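Local atomic coordinates of cellobiose 2-epimerase (Spirochaeta thermophila DSM 6192, PDB entry 5ZIG), a protein that probably catalyses the reversible epimerization of cellobiose to 4-O-beta-D-glucopyranosyl-D-mannose, turning the reducing-end glucose into mannose. Residues W259-S264 with L278-P283. Residues are numbered along the deposited sequence; the frame is centred on the assembly and turned at random.
Sequences WLLTES and LSWIRP
The indole of Trp-280 meets Leu-261 through its six-membered ring: CH2 lies 3.6 Å from Leu-261 CD2, with CZ2 next at 3.9 Å, and the methyl arrives obliquely to the ring. One face of the indole is taken by its own neighbour Ile-281, whose CG1 sits 4.2 Å above the plane, displaced from the ring centre to its border. The pyrrole nitrogen NE1 is hydrogen-bonded to Ala-229 O, and Arg-225 makes a cation-pi contact with the ring. CG lies anti to the backbone N (chi1 171°), and chi2 of 28° sets the ring's turn; together they bring CH2 against Leu-261. The same methyl touches Ile-281 CD1 at 3.6 Å; seen from Leu-261 CD2, that atom and the benzo CH2 lie about a right angle apart. All three side chains are buried; no hydrogen bond crosses, and the joint area of 136 Å² marks a small, apolar contact. Within 259-264, Ser-264 OG donates to Leu-261 O (2.7 Å), 26° out of the plane of the carbonyl group. Leu-261 also touches Leu-198 of helix 191-208. The contact joins the consecutive helices 251-269 and 275-294, a helical hairpin consistent with the (alpha/alpha)6 barrel of the N-acylglucosamine 2-epimerase family.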
# COMPACT_ATOMS: atom_id res chain seq x y z
N TRP A 259 -3.51 7.92 6.91
CA TRP A 259 -4.76 7.19 6.95
C TRP A 259 -4.58 5.75 7.40
O TRP A 259 -5.46 5.23 8.10
CB TRP A 259 -5.51 7.29 5.63
CG TRP A 259 -5.00 6.57 4.43
CD1 TRP A 259 -4.09 7.03 3.52
CD2 TRP A 259 -5.47 5.31 3.94
NE1 TRP A 259 -3.94 6.12 2.51
CE2 TRP A 259 -4.78 5.05 2.74
CE3 TRP A 259 -6.41 4.38 4.39
CZ2 TRP A 259 -4.98 3.89 2.00
CZ3 TRP A 259 -6.62 3.24 3.66
CH2 TRP A 259 -5.90 2.99 2.47
N LEU A 260 -3.47 5.08 7.03
CA LEU A 260 -3.19 3.76 7.60
C LEU A 260 -3.05 3.83 9.12
O LEU A 260 -3.53 2.95 9.83
CB LEU A 260 -1.93 3.14 6.98
CG LEU A 260 -2.18 2.54 5.59
CD1 LEU A 260 -0.89 2.08 4.96
CD2 LEU A 260 -3.18 1.40 5.71
N LEU A 261 -2.39 4.88 9.62
CA LEU A 261 -2.28 5.04 11.06
C LEU A 261 -3.67 5.24 11.68
O LEU A 261 -3.99 4.63 12.71
CB LEU A 261 -1.38 6.23 11.40
CG LEU A 261 0.12 6.04 11.59
CD1 LEU A 261 0.77 5.30 10.46
CD2 LEU A 261 0.76 7.40 11.76
N THR A 262 -4.50 6.07 11.04
CA THR A 262 -5.87 6.27 11.48
C THR A 262 -6.63 4.95 11.56
O THR A 262 -7.28 4.67 12.57
CB THR A 262 -6.61 7.26 10.54
OG1 THR A 262 -6.07 8.59 10.69
CG2 THR A 262 -8.09 7.25 10.83
N GLU A 263 -6.52 4.10 10.53
CA GLU A 263 -7.23 2.82 10.56
C GLU A 263 -6.88 2.01 11.81
O GLU A 263 -7.75 1.45 12.48
CB GLU A 263 -6.92 1.99 9.33
CG GLU A 263 -7.82 0.80 9.18
CD GLU A 263 -7.24 -0.25 8.26
OE1 GLU A 263 -6.03 -0.20 7.95
OE2 GLU A 263 -8.02 -1.10 7.81
N SER A 264 -5.58 1.92 12.12
CA SER A 264 -5.15 1.08 13.23
C SER A 264 -5.62 1.63 14.57
O SER A 264 -6.10 0.88 15.44
CB SER A 264 -3.63 0.92 13.21
OG SER A 264 -2.99 2.18 13.26
N LEU A 278 -5.14 12.78 17.01
CA LEU A 278 -5.47 13.93 16.17
C LEU A 278 -4.35 14.96 16.20
O LEU A 278 -3.84 15.37 15.15
CB LEU A 278 -6.80 14.55 16.61
CG LEU A 278 -8.03 13.65 16.46
CD1 LEU A 278 -9.26 14.39 16.93
CD2 LEU A 278 -8.23 13.18 15.03
N SER A 279 -3.94 15.38 17.40
CA SER A 279 -2.89 16.39 17.51
C SER A 279 -1.60 15.93 16.84
O SER A 279 -0.89 16.73 16.22
CB SER A 279 -2.63 16.73 18.97
OG SER A 279 -3.83 17.14 19.59
N TRP A 280 -1.28 14.64 16.96
CA TRP A 280 -0.09 14.10 16.33
C TRP A 280 -0.18 14.18 14.81
O TRP A 280 0.73 14.68 14.14
CB TRP A 280 0.09 12.65 16.77
CG TRP A 280 1.16 11.88 16.06
CD1 TRP A 280 2.28 12.38 15.49
CD2 TRP A 280 1.19 10.46 15.84
NE1 TRP A 280 3.02 11.37 14.94
CE2 TRP A 280 2.38 10.17 15.15
CE3 TRP A 280 0.35 9.40 16.20
CZ2 TRP A 280 2.75 8.86 14.78
CZ3 TRP A 280 0.71 8.10 15.83
CH2 TRP A 280 1.90 7.85 15.14
N ILE A 281 -1.28 13.68 14.25
CA ILE A 281 -1.35 13.46 12.81
C ILE A 281 -1.65 14.75 12.06
O ILE A 281 -1.25 14.91 10.90
CB ILE A 281 -2.39 12.35 12.55
CG1 ILE A 281 -1.72 10.98 12.67
CG2 ILE A 281 -3.08 12.50 11.20
CD1 ILE A 281 -0.65 10.74 11.63
N ARG A 282 -2.33 15.71 12.70
CA ARG A 282 -2.77 16.92 12.00
C ARG A 282 -1.63 17.66 11.32
O ARG A 282 -1.76 18.00 10.13
CB ARG A 282 -3.53 17.83 12.97
CG ARG A 282 -4.57 18.73 12.29
CD ARG A 282 -4.92 19.95 13.14
NE ARG A 282 -6.28 19.86 13.67
CZ ARG A 282 -7.34 20.47 13.14
NH1 ARG A 282 -7.21 21.21 12.05
NH2 ARG A 282 -8.53 20.33 13.70
N PRO A 283 -0.50 17.95 11.98
CA PRO A 283 0.56 18.68 11.28
C PRO A 283 1.18 17.92 10.12
O PRO A 283 1.66 18.55 9.18
CB PRO A 283 1.59 18.95 12.39
CG PRO A 283 1.33 17.92 13.38
CD PRO A 283 -0.14 17.72 13.39